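Local coordinates for McyG protein (Microcystis aeruginosa PCC 7806, PDB 4R0M) that probably activates phenylalanine-like substrates as acyl-adenylates for loading onto its peptidyl carrier protein during microcystin synthesis, at residues 57-62 with 93-98; 67-72 with 167-172; 73-78 with 85-90. One frame throughout, in Å; residues are numbered along the deposited sequence.

Contact 1: residues 57-62 with 93-98; sequences VILNGL and GGIIPV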
ATOM      1  N   VAL A  57     -13.806  14.984  20.959  1.00 31.63           N
ATOM      2  CA  VAL A  57     -13.869  16.425  20.707  1.00 32.26           C
ATOM      3  C   VAL A  57     -14.109  16.692  19.223  1.00 32.60           C
ATOM      4  O   VAL A  57     -14.976  17.492  18.867  1.00 33.29           O
ATOM      5  CB  VAL A  57     -12.586  17.151  21.185  1.00 32.80           C
ATOM      6  CG1 VAL A  57     -12.626  18.630  20.821  1.00 33.15           C
ATOM      7  CG2 VAL A  57     -12.403  16.988  22.690  1.00 32.28           C
ATOM      8  N   ILE A  58     -13.345  16.008  18.369  1.00 32.49           N
ATOM      9  CA  ILE A  58     -13.487  16.124  16.916  1.00 32.37           C
ATOM     10  C   ILE A  58     -14.864  15.632  16.475  1.00 32.99           C
ATOM     11  O   ILE A  58     -15.517  16.270  15.643  1.00 32.97           O
ATOM     12  CB  ILE A  58     -12.370  15.357  16.167  1.00 31.81           C
ATOM     13  CG1 ILE A  58     -11.005  15.983  16.468  1.00 31.11           C
ATOM     14  CG2 ILE A  58     -12.627  15.349  14.662  1.00 31.24           C
ATOM     15  CD1 ILE A  58      -9.844  15.019  16.374  1.00 30.44           C
ATOM     16  N   LEU A  59     -15.296  14.506  17.045  1.00 33.30           N
ATOM     17  CA  LEU A  59     -16.619  13.945  16.772  1.00 33.99           C
ATOM     18  C   LEU A  59     -17.742  14.940  17.068  1.00 34.89           C
ATOM     19  O   LEU A  59     -18.688  15.063  16.288  1.00 35.47           O
ATOM     20  CB  LEU A  59     -16.836  12.649  17.562  1.00 33.35           C
ATOM     21  CG  LEU A  59     -18.197  11.946  17.462  1.00 33.41           C
ATOM     22  CD1 LEU A  59     -18.612  11.691  16.016  1.00 32.92           C
ATOM     23  CD2 LEU A  59     -18.172  10.648  18.254  1.00 33.12           C
ATOM     24  N   ASN A  60     -17.633  15.639  18.197  1.00 36.06           N
ATOM     25  CA  ASN A  60     -18.595  16.674  18.561  1.00 37.46           C
ATOM     26  C   ASN A  60     -18.592  17.822  17.553  1.00 37.35           C
ATOM     27  O   ASN A  60     -19.649  18.347  17.198  1.00 37.26           O
ATOM     28  CB  ASN A  60     -18.323  17.195  19.975  1.00 38.81           C
ATOM     29  CG  ASN A  60     -19.369  18.191  20.440  1.00 40.17           C
ATOM     30  OD1 ASN A  60     -20.567  17.899  20.448  1.00 41.01           O
ATOM     31  ND2 ASN A  60     -18.919  19.377  20.831  1.00 41.26           N
ATOM     32  N   GLY A  61     -17.398  18.197  17.097  1.00 37.52           N
ATOM     33  CA  GLY A  61     -17.240  19.176  16.026  1.00 37.98           C
ATOM     34  C   GLY A  61     -17.931  18.736  14.750  1.00 38.67           C
ATOM     35  O   GLY A  61     -18.580  19.541  14.083  1.00 39.23           O
ATOM     36  N   LEU A  62     -17.791  17.454  14.416  1.00 38.82           N
ATOM     37  CA  LEU A  62     -18.458  16.881  13.248  1.00 40.40           C
ATOM     38  C   LEU A  62     -19.981  16.954  13.374  1.00 41.83           C
ATOM     39  O   LEU A  62     -20.662  17.403  12.449  1.00 42.02           O
ATOM     40  CB  LEU A  62     -18.003  15.434  13.007  1.00 39.43           C
ATOM     41  CG  LEU A  62     -16.583  15.212  12.470  1.00 39.40           C
ATOM     42  CD1 LEU A  62     -16.142  13.772  12.683  1.00 38.54           C
ATOM     43  CD2 LEU A  62     -16.480  15.593  10.999  1.00 39.20           C
ATOM     44  N   GLY A  93     -18.345   7.682  16.140  1.00 29.70           N
ATOM     45  CA  GLY A  93     -19.659   8.264  15.867  1.00 28.89           C
ATOM     46  C   GLY A  93     -20.500   7.538  14.837  1.00 28.10           C
ATOM     47  O   GLY A  93     -21.623   7.951  14.548  1.00 28.06           O
ATOM     48  N   GLY A  94     -19.965   6.456  14.281  1.00 27.98           N
ATOM     49  CA  GLY A  94     -20.639   5.731  13.207  1.00 27.67           C
ATOM     50  C   GLY A  94     -20.664   6.501  11.896  1.00 27.78           C
ATOM     51  O   GLY A  94     -21.505   6.239  11.035  1.00 28.12           O
ATOM     52  N   ILE A  95     -19.752   7.463  11.760  1.00 27.44           N
ATOM     53  CA  ILE A  95     -19.550   8.194  10.511  1.00 26.86           C
ATOM     54  C   ILE A  95     -18.475   7.446   9.732  1.00 26.64           C
ATOM     55  O   ILE A  95     -17.463   7.044  10.301  1.00 26.87           O
ATOM     56  CB  ILE A  95     -19.101   9.651  10.774  1.00 27.10           C
ATOM     57  CG1 ILE A  95     -20.184  10.417  11.546  1.00 26.98           C
ATOM     58  CG2 ILE A  95     -18.774  10.369   9.468  1.00 26.83           C
ATOM     59  CD1 ILE A  95     -19.677  11.645  12.272  1.00 26.95           C
ATOM     60  N   ILE A  96     -18.707   7.238   8.440  1.00 26.17           N
ATOM     61  CA  ILE A  96     -17.769   6.482   7.612  1.00 25.98           C
ATOM     62  C   ILE A  96     -16.684   7.398   7.031  1.00 25.64           C
ATOM     63  O   ILE A  96     -16.974   8.246   6.182  1.00 25.82           O
ATOM     64  CB  ILE A  96     -18.493   5.698   6.492  1.00 26.23           C
ATOM     65  CG1 ILE A  96     -19.509   4.718   7.097  1.00 26.46           C
ATOM     66  CG2 ILE A  96     -17.491   4.950   5.617  1.00 26.24           C
ATOM     67  CD1 ILE A  96     -20.629   4.320   6.159  1.00 26.55           C
ATOM     68  N   PRO A  97     -15.428   7.235   7.495  1.00 24.92           N
ATOM     69  CA  PRO A  97     -14.333   8.017   6.931  1.00 24.59           C
ATOM     70  C   PRO A  97     -13.927   7.470   5.565  1.00 24.40           C
ATOM     71  O   PRO A  97     -13.940   6.253   5.353  1.00 23.72           O
ATOM     72  CB  PRO A  97     -13.204   7.824   7.942  1.00 24.49           C
ATOM     73  CG  PRO A  97     -13.468   6.486   8.548  1.00 24.46           C
ATOM     74  CD  PRO A  97     -14.954   6.266   8.503  1.00 24.69           C
ATOM     75  N   VAL A  98     -13.601   8.372   4.643  1.00 24.55           N
ATOM     76  CA  VAL A  98     -13.159   7.987   3.306  1.00 24.82           C
ATOM     77  C   VAL A  98     -11.786   8.613   3.058  1.00 25.19           C
ATOM     78  O   VAL A  98     -11.684   9.707   2.491  1.00 25.30           O
ATOM     79  CB  VAL A  98     -14.178   8.392   2.214  1.00 25.02           C
ATOM     80  CG1 VAL A  98     -13.773   7.830   0.857  1.00 25.14           C
ATOM     81  CG2 VAL A  98     -15.577   7.909   2.580  1.00 24.85           C
TER
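Leu62 N donates to Ile58 O at 2.8 Å, a regular bond of helix 48-64, which presents Leu62 and, three residues earlier, Leu59 to the chain at 93-98. No hydrogen bond crosses between the two segments; leucine methyls meet an isoleucine methyl and the backbone of Gly93. Leu59 sets off beside its partner rather than straight at it, but with CG anti to the backbone N (chi1 177°) its fork ends over Gly93. Leu59 CD1 lies 3.6 Å from Gly93 CA, and Leu59 CD2 3.6 Å from Gly93 N, so the leucine packs on bare backbone where glycine carries no side chain. The same Leu59 CD1 meets Ile95 CD1 at 3.9 Å. Leu62 CD1 comes to Ile95 CD1 at 4.1 Å, and the tip of Ile95 therefore touches both leucines, each side chain crossing it at a slant. Between these anchors Gly94, with positive phi (70°), ends helix 80-93 in a Schellman motif and turns the chain so that Ile95 faces helix 48-64. The four touching residues are buried. Helix 80-93 with its Schellman end belongs to the beta-alpha-beta unit of strands 72-76 and 96-99, here packed against the preceding helix of the adenylation domain.

Contact 2: residues 67-72 with 167-172; sequences IKLGHK and QLPILD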
ATOM      1  N   ILE A  67     -23.001  16.651  10.452  1.00 38.75           N
ATOM      2  CA  ILE A  67     -22.621  15.319   9.985  1.00 38.34           C
ATOM      3  C   ILE A  67     -23.179  14.268  10.939  1.00 38.67           C
ATOM      4  O   ILE A  67     -22.844  14.248  12.124  1.00 39.45           O
ATOM      5  CB  ILE A  67     -21.088  15.164   9.837  1.00 37.68           C
ATOM      6  CG1 ILE A  67     -20.498  16.276   8.948  1.00 37.37           C
ATOM      7  CG2 ILE A  67     -20.729  13.780   9.312  1.00 36.48           C
ATOM      8  CD1 ILE A  67     -21.066  16.358   7.543  1.00 37.15           C
ATOM      9  N   LYS A  68     -24.030  13.397  10.409  1.00 39.76           N
ATOM     10  CA  LYS A  68     -24.760  12.428  11.219  1.00 40.56           C
ATOM     11  C   LYS A  68     -24.261  11.000  11.012  1.00 40.11           C
ATOM     12  O   LYS A  68     -23.446  10.736  10.124  1.00 39.83           O
ATOM     13  CB  LYS A  68     -26.264  12.516  10.924  1.00 41.86           C
ATOM     14  CG  LYS A  68     -26.878  13.880  11.216  1.00 43.70           C
ATOM     15  CD  LYS A  68     -28.390  13.885  11.028  1.00 45.20           C
ATOM     16  CE  LYS A  68     -28.785  13.935   9.559  1.00 45.75           C
ATOM     17  NZ  LYS A  68     -30.263  13.867   9.384  1.00 46.64           N
ATOM     18  N   LEU A  69     -24.753  10.090  11.850  1.00 39.47           N
ATOM     19  CA  LEU A  69     -24.441   8.668  11.752  1.00 38.67           C
ATOM     20  C   LEU A  69     -24.803   8.146  10.364  1.00 37.92           C
ATOM     21  O   LEU A  69     -25.850   8.490   9.820  1.00 37.88           O
ATOM     22  CB  LEU A  69     -25.199   7.892  12.838  1.00 38.33           C
ATOM     23  CG  LEU A  69     -24.868   6.414  13.077  1.00 38.82           C
ATOM     24  CD1 LEU A  69     -24.997   6.077  14.555  1.00 39.40           C
ATOM     25  CD2 LEU A  69     -25.743   5.496  12.236  1.00 38.31           C
ATOM     26  N   GLY A  70     -23.923   7.329   9.792  1.00 37.19           N
ATOM     27  CA  GLY A  70     -24.155   6.754   8.470  1.00 37.06           C
ATOM     28  C   GLY A  70     -23.664   7.605   7.311  1.00 37.00           C
ATOM     29  O   GLY A  70     -23.504   7.104   6.197  1.00 37.08           O
ATOM     30  N   HIS A  71     -23.430   8.893   7.564  1.00 36.76           N
ATOM     31  CA  HIS A  71     -22.882   9.791   6.551  1.00 36.31           C
ATOM     32  C   HIS A  71     -21.434   9.498   6.300  1.00 35.31           C
ATOM     33  O   HIS A  71     -20.760   8.882   7.128  1.00 35.18           O
ATOM     34  CB  HIS A  71     -23.042  11.256   6.955  1.00 37.53           C
ATOM     35  CG  HIS A  71     -24.447  11.793   6.796  1.00 38.63           C
ATOM     36  ND1 HIS A  71     -24.864  12.915   7.418  1.00 38.95           N
ATOM     37  CD2 HIS A  71     -25.536  11.320   6.064  1.00 38.62           C
ATOM     38  CE1 HIS A  71     -26.150  13.153   7.095  1.00 39.54           C
ATOM     39  NE2 HIS A  71     -26.561  12.174   6.268  1.00 39.49           N
ATOM     40  N   LYS A  72     -20.945   9.947   5.147  1.00 34.03           N
ATOM     41  CA  LYS A  72     -19.546   9.774   4.782  1.00 32.87           C
ATOM     42  C   LYS A  72     -18.815  11.110   4.769  1.00 31.72           C
ATOM     43  O   LYS A  72     -19.402  12.144   4.440  1.00 31.43           O
ATOM     44  CB  LYS A  72     -19.436   9.070   3.428  1.00 33.68           C
ATOM     45  CG  LYS A  72     -19.713   7.575   3.504  1.00 34.61           C
ATOM     46  CD  LYS A  72     -20.116   6.990   2.165  1.00 35.46           C
ATOM     47  CE  LYS A  72     -21.627   6.927   2.007  1.00 36.89           C
ATOM     48  NZ  LYS A  72     -22.205   5.753   2.716  1.00 37.62           N
ATOM     49  N   GLN A 167     -23.573  10.675  24.625  1.00 63.65           N
ATOM     50  CA  GLN A 167     -23.197   9.258  24.656  1.00 58.04           C
ATOM     51  C   GLN A 167     -22.876   8.724  23.260  1.00 52.81           C
ATOM     52  O   GLN A 167     -23.437   9.185  22.264  1.00 51.26           O
ATOM     53  CB  GLN A 167     -24.310   8.417  25.297  1.00 59.50           C
ATOM     54  CG  GLN A 167     -24.690   8.820  26.720  1.00 61.26           C
ATOM     55  CD  GLN A 167     -23.845   8.151  27.796  1.00 62.67           C
ATOM     56  OE1 GLN A 167     -22.769   7.610  27.526  1.00 62.64           O
ATOM     57  NE2 GLN A 167     -24.335   8.187  29.032  1.00 62.73           N
ATOM     58  N   LEU A 168     -21.967   7.754  23.202  1.00 47.70           N
ATOM     59  CA  LEU A 168     -21.573   7.121  21.947  1.00 44.01           C
ATOM     60  C   LEU A 168     -22.630   6.128  21.465  1.00 42.41           C
ATOM     61  O   LEU A 168     -23.265   5.464  22.285  1.00 42.55           O
ATOM     62  CB  LEU A 168     -20.223   6.413  22.106  1.00 42.86           C
ATOM     63  CG  LEU A 168     -18.975   7.294  22.221  1.00 42.06           C
ATOM     64  CD1 LEU A 168     -17.770   6.464  22.640  1.00 40.98           C
ATOM     65  CD2 LEU A 168     -18.700   8.030  20.916  1.00 40.55           C
ATOM     66  N   PRO A 169     -22.823   6.023  20.134  1.00 40.45           N
ATOM     67  CA  PRO A 169     -23.804   5.075  19.598  1.00 38.84           C
ATOM     68  C   PRO A 169     -23.332   3.628  19.687  1.00 37.49           C
ATOM     69  O   PRO A 169     -22.135   3.361  19.584  1.00 37.11           O
ATOM     70  CB  PRO A 169     -23.933   5.494  18.132  1.00 38.75           C
ATOM     71  CG  PRO A 169     -22.626   6.130  17.804  1.00 39.03           C
ATOM     72  CD  PRO A 169     -22.198   6.828  19.064  1.00 39.77           C
ATOM     73  N   ILE A 170     -24.272   2.708  19.890  1.00 36.59           N
ATOM     74  CA  ILE A 170     -23.971   1.279  19.847  1.00 35.71           C
ATOM     75  C   ILE A 170     -24.146   0.820  18.406  1.00 35.33           C
ATOM     76  O   ILE A 170     -25.211   1.004  17.811  1.00 35.13           O
ATOM     77  CB  ILE A 170     -24.863   0.451  20.804  1.00 35.42           C
ATOM     78  CG1 ILE A 170     -24.870   1.072  22.209  1.00 35.23           C
ATOM     79  CG2 ILE A 170     -24.385  -0.997  20.856  1.00 34.74           C
ATOM     80  CD1 ILE A 170     -25.937   0.525  23.135  1.00 35.04           C
ATOM     81  N   LEU A 171     -23.094   0.228  17.849  1.00 34.88           N
ATOM     82  CA  LEU A 171     -23.051  -0.073  16.422  1.00 34.57           C
ATOM     83  C   LEU A 171     -23.094  -1.567  16.122  1.00 34.95           C
ATOM     84  O   LEU A 171     -22.672  -2.393  16.937  1.00 35.20           O
ATOM     85  CB  LEU A 171     -21.802   0.551  15.788  1.00 33.93           C
ATOM     86  CG  LEU A 171     -21.558   2.048  16.005  1.00 33.74           C
ATOM     87  CD1 LEU A 171     -20.090   2.386  15.784  1.00 33.54           C
ATOM     88  CD2 LEU A 171     -22.457   2.897  15.115  1.00 33.46           C
ATOM     89  N   ASP A 172     -23.616  -1.899  14.945  1.00 34.81           N
ATOM     90  CA  ASP A 172     -23.564  -3.256  14.423  1.00 35.43           C
ATOM     91  C   ASP A 172     -22.188  -3.463  13.794  1.00 35.30           C
ATOM     92  O   ASP A 172     -21.794  -2.700  12.911  1.00 35.58           O
ATOM     93  CB  ASP A 172     -24.660  -3.454  13.372  1.00 35.78           C
ATOM     94  CG  ASP A 172     -24.924  -4.915  13.054  1.00 36.14           C
ATOM     95  OD1 ASP A 172     -23.972  -5.723  13.016  1.00 35.84           O
ATOM     96  OD2 ASP A 172     -26.103  -5.257  12.824  1.00 37.70           O
TER
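Pro169 and Leu171, two residues apart on the loop 167-172, both touch one side chain of the turn at 67-72, that of Leu69. Just before them, Leu168 packs on Tyr52, Leu56 and Leu59 of helix 48-64. Pro169 then brings its ring alongside Leu69: Pro169 CB is 3.8 Å and Pro169 CG 4.0 Å from Leu69 CD1, and the two side chains slide past each other in opposite directions. Ile170 points away, and Leu171 follows with its CG beside its own backbone N (chi1 -53°), which brings the end of the side chain round until Leu171 CD2 lies 4.1 Å from Leu69 CD1. One methyl thus serves both partners. At the end of the segment, Asp172 OD1 accepts a hydrogen bond from Gln174 N.

Leu69 is presented by a turn that is held from within. His71 N bonds back to Lys68 O at 3.2 Å, and Lys68 N donates to His71 ND1 at 3.1 Å, nearly straight at 163° although the donor sits 36° out of the imidazole plane. The contact is small, lies at the surface and has no hydrogen bond across it. On the 67-72 side it is a type II beta turn, Lys68 to His71, with Leu69 at its second position and Gly70, of positive phi, at its third.

Contact 3: residues 73-78 with 85-90; sequences VILQIA and PALWAC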
ATOM      1  N   VAL A  73     -17.543  11.083   5.165  1.00 30.71           N
ATOM      2  CA  VAL A  73     -16.669  12.259   5.084  1.00 30.05           C
ATOM      3  C   VAL A  73     -15.332  11.890   4.437  1.00 29.06           C
ATOM      4  O   VAL A  73     -14.749  10.847   4.745  1.00 28.73           O
ATOM      5  CB  VAL A  73     -16.432  12.938   6.461  1.00 30.21           C
ATOM      6  CG1 VAL A  73     -17.736  13.457   7.050  1.00 30.49           C
ATOM      7  CG2 VAL A  73     -15.747  11.993   7.438  1.00 30.40           C
ATOM      8  N   ILE A  74     -14.861  12.747   3.535  1.00 27.86           N
ATOM      9  CA  ILE A  74     -13.594  12.524   2.840  1.00 27.49           C
ATOM     10  C   ILE A  74     -12.428  13.044   3.676  1.00 27.29           C
ATOM     11  O   ILE A  74     -12.502  14.129   4.248  1.00 27.84           O
ATOM     12  CB  ILE A  74     -13.590  13.169   1.430  1.00 27.18           C
ATOM     13  CG1 ILE A  74     -14.603  12.462   0.522  1.00 27.15           C
ATOM     14  CG2 ILE A  74     -12.192  13.135   0.812  1.00 26.53           C
ATOM     15  CD1 ILE A  74     -14.728  13.051  -0.871  1.00 27.46           C
ATOM     16  N   LEU A  75     -11.357  12.259   3.747  1.00 27.60           N
ATOM     17  CA  LEU A  75     -10.149  12.661   4.467  1.00 28.07           C
ATOM     18  C   LEU A  75      -9.035  13.084   3.516  1.00 28.61           C
ATOM     19  O   LEU A  75      -8.635  12.327   2.624  1.00 28.43           O
ATOM     20  CB  LEU A  75      -9.663  11.539   5.393  1.00 27.99           C
ATOM     21  CG  LEU A  75     -10.256  11.399   6.802  1.00 28.33           C
ATOM     22  CD1 LEU A  75     -11.734  11.021   6.797  1.00 28.14           C
ATOM     23  CD2 LEU A  75      -9.446  10.392   7.607  1.00 28.00           C
ATOM     24  N   GLN A  76      -8.557  14.309   3.713  1.00 29.10           N
ATOM     25  CA  GLN A  76      -7.436  14.864   2.964  1.00 28.98           C
ATOM     26  C   GLN A  76      -6.469  15.518   3.949  1.00 29.15           C
ATOM     27  O   GLN A  76      -6.271  16.734   3.945  1.00 29.08           O
ATOM     28  CB  GLN A  76      -7.934  15.871   1.921  1.00 29.13           C
ATOM     29  CG  GLN A  76      -8.631  15.233   0.728  1.00 28.88           C
ATOM     30  CD  GLN A  76      -7.652  14.630  -0.261  1.00 28.87           C
ATOM     31  OE1 GLN A  76      -7.284  13.457  -0.159  1.00 28.34           O
ATOM     32  NE2 GLN A  76      -7.210  15.437  -1.215  1.00 28.64           N
ATOM     33  N   ILE A  77      -5.875  14.684   4.799  1.00 29.49           N
ATOM     34  CA  ILE A  77      -5.059  15.144   5.917  1.00 29.73           C
ATOM     35  C   ILE A  77      -3.645  14.575   5.822  1.00 29.80           C
ATOM     36  O   ILE A  77      -3.448  13.363   5.934  1.00 30.00           O
ATOM     37  CB  ILE A  77      -5.687  14.731   7.271  1.00 30.24           C
ATOM     38  CG1 ILE A  77      -7.161  15.164   7.347  1.00 30.00           C
ATOM     39  CG2 ILE A  77      -4.887  15.308   8.430  1.00 30.11           C
ATOM     40  CD1 ILE A  77      -7.991  14.391   8.352  1.00 29.76           C
ATOM     41  N   ALA A  78      -2.667  15.458   5.625  1.00 29.73           N
ATOM     42  CA  ALA A  78      -1.263  15.053   5.525  1.00 29.57           C
ATOM     43  C   ALA A  78      -0.609  14.886   6.894  1.00 29.40           C
ATOM     44  O   ALA A  78       0.266  14.041   7.066  1.00 29.84           O
ATOM     45  CB  ALA A  78      -0.477  16.045   4.679  1.00 29.53           C
ATOM     46  N   PRO A  85      -6.588  10.850  14.934  1.00 26.10           N
ATOM     47  CA  PRO A  85      -7.706  11.261  15.785  1.00 26.00           C
ATOM     48  C   PRO A  85      -9.011  11.513  15.023  1.00 25.91           C
ATOM     49  O   PRO A  85     -10.085  11.184  15.531  1.00 25.64           O
ATOM     50  CB  PRO A  85      -7.189  12.547  16.435  1.00 26.05           C
ATOM     51  CG  PRO A  85      -5.713  12.359  16.476  1.00 25.63           C
ATOM     52  CD  PRO A  85      -5.396  11.689  15.172  1.00 25.87           C
ATOM     53  N   ALA A  86      -8.918  12.076  13.818  1.00 25.73           N
ATOM     54  CA  ALA A  86     -10.097  12.320  12.980  1.00 25.46           C
ATOM     55  C   ALA A  86     -10.715  11.026  12.452  1.00 25.46           C
ATOM     56  O   ALA A  86     -11.938  10.921  12.333  1.00 25.81           O
ATOM     57  CB  ALA A  86      -9.752  13.249  11.826  1.00 25.68           C
ATOM     58  N   LEU A  87      -9.866  10.052  12.130  1.00 25.20           N
ATOM     59  CA  LEU A  87     -10.316   8.739  11.669  1.00 25.25           C
ATOM     60  C   LEU A  87     -11.091   8.012  12.767  1.00 25.64           C
ATOM     61  O   LEU A  87     -12.168   7.455  12.516  1.00 25.54           O
ATOM     62  CB  LEU A  87      -9.123   7.891  11.212  1.00 24.69           C
ATOM     63  CG  LEU A  87      -9.404   6.487  10.668  1.00 24.40           C
ATOM     64  CD1 LEU A  87      -9.801   6.531   9.200  1.00 24.04           C
ATOM     65  CD2 LEU A  87      -8.187   5.594  10.862  1.00 24.23           C
ATOM     66  N   TRP A  88     -10.532   8.023  13.978  1.00 25.78           N
ATOM     67  CA  TRP A  88     -11.167   7.413  15.142  1.00 25.95           C
ATOM     68  C   TRP A  88     -12.387   8.157  15.594  1.00 26.35           C
ATOM     69  O   TRP A  88     -13.333   7.548  16.096  1.00 27.06           O
ATOM     70  CB  TRP A  88     -10.168   7.247  16.282  1.00 25.61           C
ATOM     71  CG  TRP A  88      -9.296   6.033  16.093  1.00 25.26           C
ATOM     72  CD1 TRP A  88      -7.971   5.993  15.668  1.00 25.43           C
ATOM     73  CD2 TRP A  88      -9.674   4.628  16.288  1.00 25.17           C
ATOM     74  NE1 TRP A  88      -7.515   4.699  15.602  1.00 25.44           N
ATOM     75  CE2 TRP A  88      -8.486   3.832  15.958  1.00 25.24           C
ATOM     76  CE3 TRP A  88     -10.836   3.973  16.695  1.00 25.41           C
ATOM     77  CZ2 TRP A  88      -8.484   2.447  16.039  1.00 25.13           C
ATOM     78  CZ3 TRP A  88     -10.821   2.575  16.771  1.00 24.95           C
ATOM     79  CH2 TRP A  88      -9.673   1.833  16.450  1.00 25.16           C
ATOM     80  N   ALA A  89     -12.393   9.475  15.406  1.00 26.38           N
ATOM     81  CA  ALA A  89     -13.589  10.279  15.654  1.00 27.09           C
ATOM     82  C   ALA A  89     -14.770   9.740  14.849  1.00 27.83           C
ATOM     83  O   ALA A  89     -15.858   9.536  15.392  1.00 28.50           O
ATOM     84  CB  ALA A  89     -13.337  11.738  15.315  1.00 27.00           C
ATOM     85  N   CYS A  90     -14.534   9.509  13.557  1.00 27.65           N
ATOM     86  CA  CYS A  90     -15.526   8.943  12.651  1.00 27.56           C
ATOM     87  C   CYS A  90     -15.946   7.539  13.080  1.00 27.84           C
ATOM     88  O   CYS A  90     -17.138   7.213  13.071  1.00 28.23           O
ATOM     89  CB  CYS A  90     -14.988   8.920  11.214  1.00 27.69           C
ATOM     90  SG  CYS A  90     -14.706  10.557  10.491  1.00 27.36           S
TER
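Three apolar meetings carry the packing of the segment 73-78 on the helix segment 85-90, and one of them involves sulfur. Cys90 SG lies 3.5 Å from Val73 CG2. With Val73 CG1 anti to the carbonyl carbon (chi1 -62°), CG2 falls in the crowded position between the backbone N and that carbon, and it is this branch that faces the thiol.

The other two are purely aliphatic. Leu75 CD2 touches Leu87 CD1 at 4.2 Å, the two side chains crossing at about a right angle; Leu87 leaves the helix to one side, with CG anti to its backbone N (chi1 -179°). Farther along, Ile77 CD1 reaches the small side chain of Ala86, at 4.1 Å from its CB. Every second residue from 73 to 77 thus faces the helix, and the order of the pairs shows that the helix runs back against the direction of the strand.

Backbone bonds run along the helix and to sheet neighbours, and Gln76 O and Ala78 N bond to the side chains of Ser130 and Asp131. In the helix, Ala89 N bonds to Pro85 O at 2.9 Å and Cys90 N to Ala86 O at 3.2 Å; a kink falls at Pro85, whose N makes no bond to the preceding turn. Val73 and Leu75 bond to strand 96-99, whereas Ile74 bonds to Leu127 and Leu129 on the other flank.

With all six touching residues buried and no hydrogen bond between the segments, helix 80-93, the connecting helix of the beta-alpha-beta unit between strands 72-76 and 96-99, is seated on the parallel sheet by hydrophobic packing.

Contacts 1 and 3 are buried and contact 2 lies at the surface, yet none of the three has a hydrogen bond between its own segments. Contacts 1 and 3 share the beta-alpha-beta unit: contact 3 seats helix 80-93 on strand 72-76, and contact 1 joins the end of that helix and the following chain to helix 48-64. Polar bonds instead run between contacts, with Val98 N to Val73 O and Leu75 N to Val98 O pairing the strands of 1 and 3, and Gly70 N to Gly94 O linking 2 with 1. In contact 2, and among the side chains of contact 1, two partners meet on one methyl, whereas contact 3 is built of three separate pairs.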